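Local atomic coordinates of alanine racemase (Acinetobacter baumannii, PDB entry 4QHR), a protein that belongs to the alanine racemase family and joins an N-terminal TIM-barrel domain to a C-terminal domain built largely of beta strands. Residues M234-E239 / E321-H326; V287-K292 / I305-T310. All coordinates share one frame; numbering follows the deposited sequence.

Contact 1. Residues M234-E239 / E321-H326; sequences MTFTAE and ELWGNH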
ATOM      1  N   MET A 234      10.918   4.353  11.149  1.00  7.78           N
ATOM      2  CA  MET A 234       9.473   4.357  11.176  1.00  7.50           C
ATOM      3  C   MET A 234       8.908   3.484  12.302  1.00  7.24           C
ATOM      4  O   MET A 234       9.269   2.304  12.407  1.00  6.83           O
ATOM      5  CB  MET A 234       8.891   3.819   9.848  1.00  7.45           C
ATOM      6  CG  MET A 234       7.389   3.895   9.771  1.00  7.59           C
ATOM      7  SD  MET A 234       6.539   3.202   8.338  1.00  7.95           S
ATOM      8  CE  MET A 234       7.317   4.083   6.973  1.00  7.86           C
ATOM      9  N   THR A 235       7.992   4.070  13.071  1.00  7.25           N
ATOM     10  CA  THR A 235       7.072   3.296  13.912  1.00  7.46           C
ATOM     11  C   THR A 235       5.644   3.422  13.386  1.00  7.49           C
ATOM     12  O   THR A 235       5.122   4.558  13.170  1.00  7.85           O
ATOM     13  CB  THR A 235       7.162   3.742  15.366  1.00  7.52           C
ATOM     14  OG1 THR A 235       8.536   3.710  15.743  1.00  7.51           O
ATOM     15  CG2 THR A 235       6.409   2.748  16.257  1.00  7.51           C
ATOM     16  N   PHE A 236       4.980   2.284  13.192  1.00  7.45           N
ATOM     17  CA  PHE A 236       3.616   2.250  12.629  1.00  7.55           C
ATOM     18  C   PHE A 236       2.732   1.755  13.784  1.00  8.06           C
ATOM     19  O   PHE A 236       2.893   0.627  14.260  1.00  7.83           O
ATOM     20  CB  PHE A 236       3.614   1.303  11.418  1.00  7.64           C
ATOM     21  CG  PHE A 236       2.304   1.207  10.637  1.00  7.69           C
ATOM     22  CD1 PHE A 236       1.341   2.234  10.596  1.00  7.72           C
ATOM     23  CD2 PHE A 236       2.072   0.084   9.877  1.00  7.92           C
ATOM     24  CE1 PHE A 236       0.175   2.079   9.832  1.00  7.75           C
ATOM     25  CE2 PHE A 236       0.921  -0.082   9.135  1.00  7.82           C
ATOM     26  CZ  PHE A 236      -0.031   0.908   9.119  1.00  7.98           C
ATOM     27  N   THR A 237       1.822   2.625  14.244  1.00  8.57           N
ATOM     28  CA  THR A 237       0.903   2.294  15.351  1.00  8.76           C
ATOM     29  C   THR A 237      -0.594   2.391  15.060  1.00  8.89           C
ATOM     30  O   THR A 237      -1.038   3.012  14.114  1.00  8.94           O
ATOM     31  CB  THR A 237       1.210   3.125  16.623  1.00  8.58           C
ATOM     32  OG1 THR A 237       0.736   4.476  16.480  1.00  8.72           O
ATOM     33  CG2 THR A 237       2.719   3.081  16.938  1.00  9.01           C
ATOM     34  N   ALA A 238      -1.379   1.724  15.920  1.00  9.24           N
ATOM     35  CA  ALA A 238      -2.823   1.862  15.957  1.00  9.45           C
ATOM     36  C   ALA A 238      -3.282   1.606  17.425  1.00  9.86           C
ATOM     37  O   ALA A 238      -2.460   1.555  18.326  1.00 11.29           O
ATOM     38  CB  ALA A 238      -3.502   0.926  14.942  1.00  9.17           C
ATOM     39  N   GLU A 239      -4.566   1.506  17.673  1.00 10.08           N
ATOM     40  CA  GLU A 239      -5.082   1.315  19.018  1.00 10.26           C
ATOM     41  C   GLU A 239      -6.129   0.223  19.071  1.00  9.77           C
ATOM     42  O   GLU A 239      -6.795  -0.136  18.069  1.00  9.45           O
ATOM     43  CB  GLU A 239      -5.687   2.645  19.576  1.00 10.74           C
ATOM     44  CG  GLU A 239      -4.620   3.610  20.090  1.00 11.61           C
ATOM     45  CD  GLU A 239      -5.230   4.885  20.615  1.00 12.81           C
ATOM     46  OE1 GLU A 239      -6.487   4.918  20.812  1.00 14.21           O
ATOM     47  OE2 GLU A 239      -4.464   5.836  20.826  1.00 13.53           O
ATOM     48  N   GLU A 321       1.849  -1.486  18.453  1.00  9.53           N
ATOM     49  CA  GLU A 321       2.889  -1.258  17.475  1.00  9.68           C
ATOM     50  C   GLU A 321       2.873  -2.337  16.407  1.00  9.77           C
ATOM     51  O   GLU A 321       3.047  -3.533  16.704  1.00  9.82           O
ATOM     52  CB  GLU A 321       4.262  -1.210  18.157  1.00  9.59           C
ATOM     53  CG  GLU A 321       5.427  -1.074  17.165  1.00  9.62           C
ATOM     54  CD  GLU A 321       6.774  -1.029  17.898  1.00 10.06           C
ATOM     55  OE1 GLU A 321       6.797  -0.412  18.990  1.00 11.06           O
ATOM     56  OE2 GLU A 321       7.755  -1.632  17.424  1.00  9.39           O
ATOM     57  N   LEU A 322       2.689  -1.929  15.151  1.00  9.77           N
ATOM     58  CA  LEU A 322       2.677  -2.875  14.046  1.00  9.26           C
ATOM     59  C   LEU A 322       4.082  -3.122  13.559  1.00  9.26           C
ATOM     60  O   LEU A 322       4.463  -4.251  13.286  1.00  9.09           O
ATOM     61  CB  LEU A 322       1.764  -2.379  12.957  1.00  9.86           C
ATOM     62  CG  LEU A 322       0.410  -2.121  13.603  1.00 10.42           C
ATOM     63  CD1 LEU A 322      -0.264  -1.029  12.864  1.00 10.91           C
ATOM     64  CD2 LEU A 322      -0.375  -3.419  13.751  1.00 10.22           C
ATOM     65  N   TRP A 323       4.891  -2.079  13.499  1.00  8.63           N
ATOM     66  CA  TRP A 323       6.309  -2.258  13.455  1.00  8.40           C
ATOM     67  C   TRP A 323       6.979  -1.004  13.906  1.00  8.65           C
ATOM     68  O   TRP A 323       6.341   0.067  13.944  1.00  8.34           O
ATOM     69  CB  TRP A 323       6.772  -2.677  12.059  1.00  8.61           C
ATOM     70  CG  TRP A 323       6.449  -1.766  10.901  1.00  8.20           C
ATOM     71  CD1 TRP A 323       7.099  -0.599  10.554  1.00  8.39           C
ATOM     72  CD2 TRP A 323       5.524  -2.027   9.858  1.00  8.10           C
ATOM     73  NE1 TRP A 323       6.572  -0.111   9.377  1.00  8.23           N
ATOM     74  CE2 TRP A 323       5.602  -0.970   8.944  1.00  8.00           C
ATOM     75  CE3 TRP A 323       4.590  -3.047   9.631  1.00  7.94           C
ATOM     76  CZ2 TRP A 323       4.795  -0.906   7.806  1.00  8.06           C
ATOM     77  CZ3 TRP A 323       3.793  -2.973   8.497  1.00  8.10           C
ATOM     78  CH2 TRP A 323       3.925  -1.908   7.595  1.00  8.09           C
ATOM     79  N   GLY A 324       8.245  -1.133  14.298  1.00  8.80           N
ATOM     80  CA  GLY A 324       9.027  -0.017  14.822  1.00  8.89           C
ATOM     81  C   GLY A 324      10.243  -0.552  15.583  1.00  9.35           C
ATOM     82  O   GLY A 324      10.940  -1.420  15.107  1.00  9.46           O
ATOM     83  N   ASN A 325      10.515  -0.029  16.768  1.00 10.09           N
ATOM     84  CA  ASN A 325      11.691  -0.520  17.514  1.00 10.92           C
ATOM     85  C   ASN A 325      11.484  -1.859  18.259  1.00 10.82           C
ATOM     86  O   ASN A 325      12.476  -2.514  18.644  1.00 11.31           O
ATOM     87  CB  ASN A 325      12.129   0.508  18.524  1.00 11.34           C
ATOM     88  CG  ASN A 325      12.774   1.701  17.898  1.00 11.76           C
ATOM     89  OD1 ASN A 325      12.179   2.805  17.838  1.00 12.64           O
ATOM     90  ND2 ASN A 325      13.970   1.514  17.428  1.00 11.88           N
ATOM     91  N   HIS A 326      10.228  -2.251  18.486  1.00 10.55           N
ATOM     92  CA  HIS A 326       9.923  -3.457  19.272  1.00 10.63           C
ATOM     93  C   HIS A 326       9.475  -4.595  18.414  1.00 10.49           C
ATOM     94  O   HIS A 326       9.889  -5.719  18.685  1.00 12.01           O
ATOM     95  CB  HIS A 326       8.891  -3.129  20.342  1.00 10.73           C
ATOM     96  CG  HIS A 326       9.254  -1.897  21.094  1.00 11.11           C
ATOM     97  ND1 HIS A 326       8.703  -0.680  20.800  1.00 11.27           N
ATOM     98  CD2 HIS A 326      10.204  -1.668  22.027  1.00 10.91           C
ATOM     99  CE1 HIS A 326       9.232   0.246  21.591  1.00 11.67           C
ATOM    100  NE2 HIS A 326      10.167  -0.328  22.330  1.00 11.07           N
TER
HETATM  101  O   HOH W   1       9.095   2.176  17.997  1.00  9.25           O
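Phe236 faces both Leu322 and Trp323 across an antiparallel bridge, which makes a classic beta bulge. Phe236 N donates to Trp323 O at 2.7 Å. Phe236 O accepts from Leu322 N, also at 2.7 Å, and weakly from Trp323 N. The register then shifts by one residue, and Thr237 pairs with Glu321 without backbone bonds between them. The bulge joins the long strand 234-246 of the C-terminal domain to the loop after strand 319-321. Strand 4-8 also pairs with 234-246, through Tyr7 and Thr5.

The Phe236 ring is held from two directions. Leu322 CD1 sits over the centre of one face, 3.9 Å from the ring centroid. An edge of Phe236 meets the face of the Trp323 six-membered ring, with the planes at 59° and CD2 3.6 Å from CH2. Trp323 CG lies between its backbone N and carbonyl carbon (chi1 58°), on the same sheet face as Phe236. Phe236 CB lies over the five-membered ring. Met234 SD is at the indole edge, where it takes a weak hydrogen bond from Trp323 NE1 at 3.5 Å.

Beyond the bulge, a water links Thr235 OG1 to Asn325 N and OD1. Glu321 uses syn lone pairs for both bonds to His326: OE1 takes ND1 at 2.6 Å and OE2 takes the backbone N.

An apolar aromatic cluster thus covers one face of the bulge. On the Thr235 and Glu321 side, a carboxylate ties down the following turn and may favour a protonated His326.

Contact 2. Residues V287-K292 / I305-T310; sequences VAIDGK and IAIDVT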
ATOM      1  N   VAL A 287       2.212  -8.398  16.879  1.00  9.19           N
ATOM      2  CA  VAL A 287       2.334  -6.976  17.155  1.00  9.56           C
ATOM      3  C   VAL A 287       3.014  -6.788  18.534  1.00 10.18           C
ATOM      4  O   VAL A 287       3.096  -7.732  19.341  1.00 10.76           O
ATOM      5  CB  VAL A 287       1.007  -6.256  17.143  1.00  9.54           C
ATOM      6  CG1 VAL A 287       0.306  -6.450  15.801  1.00  9.46           C
ATOM      7  CG2 VAL A 287       0.069  -6.741  18.276  1.00  9.28           C
ATOM      8  N   ALA A 288       3.449  -5.571  18.818  1.00 11.41           N
ATOM      9  CA  ALA A 288       4.116  -5.267  20.085  1.00 11.92           C
ATOM     10  C   ALA A 288       3.189  -4.405  20.915  1.00 12.64           C
ATOM     11  O   ALA A 288       2.689  -3.365  20.436  1.00 12.14           O
ATOM     12  CB  ALA A 288       5.426  -4.569  19.836  1.00 11.87           C
ATOM     13  N   ILE A 289       2.910  -4.842  22.136  1.00 13.22           N
ATOM     14  CA  ILE A 289       2.010  -4.118  23.054  1.00 13.97           C
ATOM     15  C   ILE A 289       2.551  -4.283  24.478  1.00 15.10           C
ATOM     16  O   ILE A 289       2.797  -5.417  24.891  1.00 15.22           O
ATOM     17  CB  ILE A 289       0.574  -4.734  23.104  1.00 14.86           C
ATOM     18  CG1 ILE A 289      -0.053  -4.778  21.728  1.00 14.08           C
ATOM     19  CG2 ILE A 289      -0.301  -3.966  24.113  1.00 15.14           C
ATOM     20  CD1 ILE A 289      -1.429  -5.411  21.669  1.00 14.05           C
ATOM     21  N   ASP A 290       2.709  -3.176  25.209  1.00 16.18           N
ATOM     22  CA  ASP A 290       3.016  -3.174  26.648  1.00 16.92           C
ATOM     23  C   ASP A 290       4.317  -3.984  26.928  1.00 17.00           C
ATOM     24  O   ASP A 290       4.416  -4.665  27.960  1.00 17.16           O
ATOM     25  CB  ASP A 290       1.798  -3.730  27.448  1.00 17.47           C
ATOM     26  CG  ASP A 290       1.921  -3.498  28.984  1.00 19.11           C
ATOM     27  OD1 ASP A 290       2.267  -2.387  29.388  1.00 19.40           O
ATOM     28  OD2 ASP A 290       1.684  -4.434  29.784  1.00 21.74           O
ATOM     29  N   GLY A 291       5.284  -3.928  26.004  1.00 16.69           N
ATOM     30  CA  GLY A 291       6.509  -4.721  26.130  1.00 16.45           C
ATOM     31  C   GLY A 291       6.426  -6.193  25.813  1.00 16.90           C
ATOM     32  O   GLY A 291       7.407  -6.932  26.023  1.00 15.34           O
ATOM     33  N   LYS A 292       5.286  -6.635  25.290  1.00 17.58           N
ATOM     34  CA  LYS A 292       5.105  -8.021  24.868  1.00 18.32           C
ATOM     35  C   LYS A 292       4.833  -8.101  23.374  1.00 16.99           C
ATOM     36  O   LYS A 292       4.592  -7.106  22.701  1.00 15.38           O
ATOM     37  CB  LYS A 292       3.925  -8.643  25.602  1.00 20.14           C
ATOM     38  CG  LYS A 292       4.264  -9.054  27.023  1.00 22.67           C
ATOM     39  CD  LYS A 292       3.556  -8.198  28.034  1.00 23.19           C
ATOM     40  CE  LYS A 292       4.253  -8.237  29.387  1.00 24.21           C
ATOM     41  NZ  LYS A 292       4.383  -6.825  29.888  1.00 23.15           N
ATOM     42  N   ILE A 305      -7.747  -5.542  12.540  1.00  7.99           N
ATOM     43  CA  ILE A 305      -7.120  -6.827  12.819  1.00  7.81           C
ATOM     44  C   ILE A 305      -7.508  -7.294  14.218  1.00  7.92           C
ATOM     45  O   ILE A 305      -7.918  -6.482  15.093  1.00  7.49           O
ATOM     46  CB  ILE A 305      -5.543  -6.818  12.649  1.00  7.63           C
ATOM     47  CG1 ILE A 305      -4.864  -5.973  13.732  1.00  7.52           C
ATOM     48  CG2 ILE A 305      -5.153  -6.380  11.276  1.00  7.58           C
ATOM     49  CD1 ILE A 305      -3.346  -5.903  13.689  1.00  7.46           C
ATOM     50  N   ALA A 306      -7.352  -8.617  14.439  1.00  8.09           N
ATOM     51  CA  ALA A 306      -7.571  -9.201  15.755  1.00  8.33           C
ATOM     52  C   ALA A 306      -6.242  -9.748  16.312  1.00  8.98           C
ATOM     53  O   ALA A 306      -5.439 -10.315  15.562  1.00  8.69           O
ATOM     54  CB  ALA A 306      -8.612 -10.298  15.673  1.00  8.45           C
ATOM     55  N   ILE A 307      -6.029  -9.566  17.618  1.00  9.91           N
ATOM     56  CA  ILE A 307      -4.847 -10.022  18.308  1.00 11.25           C
ATOM     57  C   ILE A 307      -5.253 -10.802  19.559  1.00 11.88           C
ATOM     58  O   ILE A 307      -6.299 -10.520  20.186  1.00 10.29           O
ATOM     59  CB  ILE A 307      -3.899  -8.859  18.659  1.00 12.90           C
ATOM     60  CG1 ILE A 307      -4.557  -7.892  19.586  1.00 14.12           C
ATOM     61  CG2 ILE A 307      -3.455  -8.080  17.386  1.00 12.72           C
ATOM     62  CD1 ILE A 307      -3.684  -6.690  19.817  1.00 15.88           C
ATOM     63  N   ASP A 308      -4.443 -11.800  19.889  1.00 12.53           N
ATOM     64  CA  ASP A 308      -4.618 -12.558  21.110  1.00 13.44           C
ATOM     65  C   ASP A 308      -3.935 -11.809  22.235  1.00 13.93           C
ATOM     66  O   ASP A 308      -2.715 -11.708  22.252  1.00 14.16           O
ATOM     67  CB  ASP A 308      -4.015 -13.949  20.934  1.00 13.73           C
ATOM     68  CG  ASP A 308      -4.056 -14.774  22.194  1.00 14.64           C
ATOM     69  OD1 ASP A 308      -4.675 -14.357  23.169  1.00 12.84           O
ATOM     70  OD2 ASP A 308      -3.461 -15.885  22.160  1.00 15.52           O
ATOM     71  N   VAL A 309      -4.739 -11.307  23.173  1.00 15.07           N
ATOM     72  CA  VAL A 309      -4.244 -10.547  24.306  1.00 16.57           C
ATOM     73  C   VAL A 309      -4.404 -11.311  25.613  1.00 19.29           C
ATOM     74  O   VAL A 309      -4.254 -10.726  26.679  1.00 21.69           O
ATOM     75  CB  VAL A 309      -4.900  -9.163  24.434  1.00 15.68           C
ATOM     76  CG1 VAL A 309      -4.425  -8.275  23.281  1.00 15.48           C
ATOM     77  CG2 VAL A 309      -6.425  -9.235  24.497  1.00 15.19           C
ATOM     78  N   THR A 310      -4.702 -12.593  25.530  1.00 21.14           N
ATOM     79  CA  THR A 310      -4.864 -13.418  26.730  1.00 23.39           C
ATOM     80  C   THR A 310      -3.761 -13.143  27.777  1.00 25.86           C
ATOM     81  O   THR A 310      -4.073 -12.892  28.955  1.00 27.20           O
ATOM     82  CB  THR A 310      -4.973 -14.915  26.373  1.00 23.52           C
ATOM     83  OG1 THR A 310      -6.026 -15.081  25.419  1.00 22.75           O
ATOM     84  CG2 THR A 310      -5.315 -15.746  27.650  1.00 24.09           C
TER
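Val287 and Ile289 meet Ile305 and Ile307 without a single hydrogen bond between the segments, although both belong to one mixed sheet. Their strands are not neighbours: strand 292-297 pairs with each of them. The short strand axes lie 9.6 Å apart at their closest and run at 61° to each other, so only side chains bridge the gap.

Val287 CG2 touches Ile307 CG2 at 3.9 Å, and the two side chains cross at about a right angle. Ile307 CG2 lies anti to its carbonyl carbon, beside the backbone N, which brings it to this contact. The CG1 branch of Val287 approaches Ile305 CD1 at 4.3 Å. Ile289 and Ile307 point tip to tip, but the modelled separation of their CD1 methyls is too short to be trusted.

Each segment ends in a polar turn. A type I' turn runs from Ile289 to Lys292, with Asp290 and Gly291 at its centre. Paired backbone bonds between Ile289 and Lys292 close it. Lys292 NZ reaches back to Asp290 O at 2.9 Å. Asp308 OD1 accepts from Thr310 N in an Asx turn and also from Thr310 OG1.

The chemistry is therefore divided. The aliphatic groups of Val287, Ile289, Ile305 and Ile307 pack between strands 286-289 and 305-308, where Val296 and Val320 also touch Val287. Hydrogen bonds shape the turns beyond them.

From the N terminus, strand 4-8 comes first and later pairs with strand 234-246. Segment 234-239 then opens the loop of contact 1, which closes at 321-326 with 81 residues between. Contact 2 falls wholly within that loop: 287-292 and 305-310 close a much shorter one of 12 residues. The contacts are therefore nested and do not cross. They also touch, their centres about 12 Å apart. Glu321 N probably donates to Ala288 O at 2.9 Å, and Leu322 CD2 packs on Val287 CG1. Together they join strands 234-246 and 319-321, the hairpin of strands 286-289 and 292-297, and strand 305-308 within the C-terminal domain, with helix 340-345 beside contact 1.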